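Local coordinates for CbsA (Xanthomonas oryzae pv. oryzae, PDB 5XYH), which probably releases cellobiose from chain ends of cellulose by cleaving beta-1,4 linkages, as a family 6 exoglucanase among the cell-wall degrading enzymes of a rice pathogen, at residues 90-95 with 141-146. Numbering follows the deposited sequence.
Sequences LVIYDM and IVNIIE
Glu146 reaches across the end of strand 86-92, its CG 3.5 Å from Ile92 O and its OE2 beside the methyl CG2 of Ile92. The two segments are neighbouring parallel strands of the distorted beta/alpha barrel of glycoside hydrolase family 6, joined through helix 113-131, and meet at their C-terminal ends, the end at which this fold carries its active site. Leu90 N gives a nearly straight bond to Val142 O, Leu90 O accepts from Ile144 N at 2.7 Å, and Ile92 N donates to Ile144 O; the last link, Glu146 N to Ile92 O, is bent and weak. On one face Val91 CG2 and Ile144 CD1 lie 4.1 Å apart, their side chains pointing the same way. The other face, toward helices 113-131 and 170-183, carries Leu90, Ile92, Asn143 and Ile145. Here the CG of Asn143 sits anti to its carbonyl carbon (chi1 -70°), which brings the amide beside Leu90 and Ile92, Asn143 OD1 lying 3.5 Å from Leu90 CB and 3.8 Å from Ile92 CD1; this buried oxygen has no polar partner, whereas ND2 bonds Asn190 on strand 188-193. Past the strands, the bend of Glu146 at chi2 (-68°) turns its carboxylate to the backbone of the 93-95 loop. Glu146 OE2 takes Asp94 N on its syn lone pair at 2.9 Å and also bonds Tyr119 OH, so two partners grip one buried oxygen. Met95 N donates to Glu146 OE1 at 3.1 Å from above the carboxylate plane, 42° out of it.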
ATOM      1  N   LEU A  90      -9.125  -0.552  -6.407  1.00 13.26           N
ATOM      2  CA  LEU A  90      -8.861  -1.983  -6.393  1.00 12.30           C
ATOM      3  C   LEU A  90      -7.369  -2.218  -6.228  1.00 12.64           C
ATOM      4  O   LEU A  90      -6.544  -1.452  -6.736  1.00 12.71           O
ATOM      5  CB  LEU A  90      -9.319  -2.680  -7.681  1.00 11.89           C
ATOM      6  CG  LEU A  90     -10.803  -2.637  -8.065  1.00 13.59           C
ATOM      7  CD1 LEU A  90     -11.039  -3.346  -9.401  1.00 13.70           C
ATOM      8  CD2 LEU A  90     -11.699  -3.234  -6.979  1.00 12.64           C
ATOM      9  N   VAL A  91      -7.036  -3.287  -5.516  1.00 12.55           N
ATOM     10  CA  VAL A  91      -5.663  -3.747  -5.370  1.00 12.36           C
ATOM     11  C   VAL A  91      -5.560  -5.070  -6.118  1.00 12.02           C
ATOM     12  O   VAL A  91      -6.206  -6.057  -5.746  1.00 12.45           O
ATOM     13  CB  VAL A  91      -5.269  -3.892  -3.899  1.00 12.81           C
ATOM     14  CG1 VAL A  91      -3.793  -4.193  -3.802  1.00 12.63           C
ATOM     15  CG2 VAL A  91      -5.610  -2.610  -3.137  1.00 12.80           C
ATOM     16  N   ILE A  92      -4.792  -5.067  -7.202  1.00 11.87           N
ATOM     17  CA  ILE A  92      -4.509  -6.260  -7.996  1.00 12.10           C
ATOM     18  C   ILE A  92      -3.362  -6.991  -7.299  1.00 12.41           C
ATOM     19  O   ILE A  92      -2.230  -6.506  -7.287  1.00 12.50           O
ATOM     20  CB  ILE A  92      -4.138  -5.887  -9.443  1.00 11.52           C
ATOM     21  CG1 ILE A  92      -5.226  -5.001 -10.086  1.00 11.68           C
ATOM     22  CG2 ILE A  92      -3.829  -7.147 -10.295  1.00 11.83           C
ATOM     23  CD1 ILE A  92      -6.645  -5.625 -10.094  1.00 12.02           C
ATOM     24  N   TYR A  93      -3.644  -8.165  -6.713  1.00 12.07           N
ATOM     25  CA  TYR A  93      -2.705  -8.732  -5.740  1.00 11.67           C
ATOM     26  C   TYR A  93      -2.837 -10.259  -5.699  1.00 13.05           C
ATOM     27  O   TYR A  93      -3.264 -10.850  -4.710  1.00 12.25           O
ATOM     28  CB  TYR A  93      -2.961  -8.112  -4.362  1.00 12.86           C
ATOM     29  CG  TYR A  93      -1.979  -8.445  -3.247  1.00 12.74           C
ATOM     30  CD1 TYR A  93      -0.613  -8.293  -3.423  1.00 12.53           C
ATOM     31  CD2 TYR A  93      -2.440  -8.858  -2.000  1.00 12.34           C
ATOM     32  CE1 TYR A  93       0.288  -8.572  -2.395  1.00 12.64           C
ATOM     33  CE2 TYR A  93      -1.559  -9.140  -0.974  1.00 14.33           C
ATOM     34  CZ  TYR A  93      -0.188  -8.998  -1.182  1.00 14.57           C
ATOM     35  OH  TYR A  93       0.698  -9.279  -0.161  1.00 15.50           O
ATOM     36  N   ASP A  94      -2.440 -10.931  -6.787  1.00 11.52           N
ATOM     37  CA  ASP A  94      -2.375 -12.392  -6.773  1.00 12.79           C
ATOM     38  C   ASP A  94      -1.196 -12.929  -7.588  1.00 13.23           C
ATOM     39  O   ASP A  94      -1.292 -14.007  -8.182  1.00 12.97           O
ATOM     40  CB  ASP A  94      -3.684 -13.009  -7.288  1.00 12.86           C
ATOM     41  CG  ASP A  94      -3.924 -14.417  -6.735  1.00 14.01           C
ATOM     42  OD1 ASP A  94      -3.278 -14.790  -5.727  1.00 13.07           O
ATOM     43  OD2 ASP A  94      -4.749 -15.148  -7.318  1.00 13.48           O
ATOM     44  N   MET A  95      -0.083 -12.204  -7.611  1.00 12.91           N
ATOM     45  CA  MET A  95       1.102 -12.637  -8.343  1.00 13.42           C
ATOM     46  C   MET A  95       1.465 -14.084  -7.996  1.00 14.20           C
ATOM     47  O   MET A  95       1.427 -14.468  -6.821  1.00 13.94           O
ATOM     48  CB  MET A  95       2.284 -11.721  -8.015  1.00 13.38           C
ATOM     49  CG  MET A  95       3.523 -12.024  -8.835  1.00 13.55           C
ATOM     50  SD  MET A  95       3.338 -11.514 -10.560  1.00 13.85           S
ATOM     51  CE  MET A  95       3.581  -9.745 -10.382  1.00 14.10           C
ATOM     52  N   ILE A 141     -12.087   3.096 -12.634  1.00 14.27           N
ATOM     53  CA  ILE A 141     -11.466   2.032 -11.861  1.00 14.17           C
ATOM     54  C   ILE A 141      -9.994   2.395 -11.681  1.00 13.85           C
ATOM     55  O   ILE A 141      -9.292   2.640 -12.662  1.00 13.67           O
ATOM     56  CB  ILE A 141     -11.626   0.672 -12.559  1.00 14.28           C
ATOM     57  CG1 ILE A 141     -13.081   0.456 -13.002  1.00 15.02           C
ATOM     58  CG2 ILE A 141     -11.181  -0.464 -11.641  1.00 13.86           C
ATOM     59  CD1 ILE A 141     -14.066   0.478 -11.836  1.00 15.17           C
ATOM     60  N   VAL A 142      -9.528   2.446 -10.435  1.00 13.42           N
ATOM     61  CA  VAL A 142      -8.148   2.832 -10.133  1.00 13.14           C
ATOM     62  C   VAL A 142      -7.475   1.639  -9.478  1.00 13.27           C
ATOM     63  O   VAL A 142      -7.826   1.260  -8.350  1.00 13.07           O
ATOM     64  CB  VAL A 142      -8.060   4.068  -9.227  1.00 13.29           C
ATOM     65  CG1 VAL A 142      -6.594   4.374  -8.910  1.00 13.39           C
ATOM     66  CG2 VAL A 142      -8.740   5.275  -9.867  1.00 12.94           C
ATOM     67  N   ASN A 143      -6.494   1.068 -10.168  1.00 12.87           N
ATOM     68  CA  ASN A 143      -5.823  -0.155  -9.741  1.00 12.52           C
ATOM     69  C   ASN A 143      -4.483   0.143  -9.069  1.00 12.47           C
ATOM     70  O   ASN A 143      -3.648   0.874  -9.619  1.00 12.00           O
ATOM     71  CB  ASN A 143      -5.591  -1.075 -10.938  1.00 12.83           C
ATOM     72  CG  ASN A 143      -6.865  -1.679 -11.465  1.00 13.52           C
ATOM     73  OD1 ASN A 143      -7.779  -2.012 -10.702  1.00 13.26           O
ATOM     74  ND2 ASN A 143      -6.944  -1.823 -12.786  1.00 13.67           N
ATOM     75  N   ILE A 144      -4.275  -0.445  -7.892  1.00 11.69           N
ATOM     76  CA  ILE A 144      -2.945  -0.591  -7.322  1.00 11.86           C
ATOM     77  C   ILE A 144      -2.381  -1.903  -7.851  1.00 11.54           C
ATOM     78  O   ILE A 144      -2.893  -2.983  -7.534  1.00 11.96           O
ATOM     79  CB  ILE A 144      -2.978  -0.572  -5.788  1.00 12.02           C
ATOM     80  CG1 ILE A 144      -3.485   0.799  -5.309  1.00 11.31           C
ATOM     81  CG2 ILE A 144      -1.582  -0.896  -5.223  1.00 11.15           C
ATOM     82  CD1 ILE A 144      -3.710   0.907  -3.805  1.00 12.30           C
ATOM     83  N   ILE A 145      -1.327  -1.817  -8.656  1.00 11.62           N
ATOM     84  CA  ILE A 145      -0.819  -2.967  -9.399  1.00 11.68           C
ATOM     85  C   ILE A 145       0.223  -3.714  -8.563  1.00 11.38           C
ATOM     86  O   ILE A 145       1.349  -3.237  -8.380  1.00 12.06           O
ATOM     87  CB  ILE A 145      -0.233  -2.544 -10.750  1.00 11.57           C
ATOM     88  CG1 ILE A 145      -1.319  -1.898 -11.624  1.00 12.07           C
ATOM     89  CG2 ILE A 145       0.399  -3.762 -11.440  1.00 12.10           C
ATOM     90  CD1 ILE A 145      -2.445  -2.844 -12.039  1.00 12.34           C
ATOM     91  N   GLU A 146      -0.160  -4.902  -8.077  1.00 11.81           N
ATOM     92  CA  GLU A 146       0.642  -5.924  -7.398  1.00 11.18           C
ATOM     93  C   GLU A 146       1.640  -5.346  -6.402  1.00 11.29           C
ATOM     94  O   GLU A 146       2.853  -5.322  -6.664  1.00 12.05           O
ATOM     95  CB  GLU A 146       1.355  -6.804  -8.428  1.00 11.64           C
ATOM     96  CG  GLU A 146       0.404  -7.682  -9.272  1.00 11.30           C
ATOM     97  CD  GLU A 146      -0.295  -8.774  -8.468  1.00 12.22           C
ATOM     98  OE1 GLU A 146       0.161  -9.088  -7.338  1.00 12.10           O
ATOM     99  OE2 GLU A 146      -1.305  -9.322  -8.982  1.00 11.87           O
TER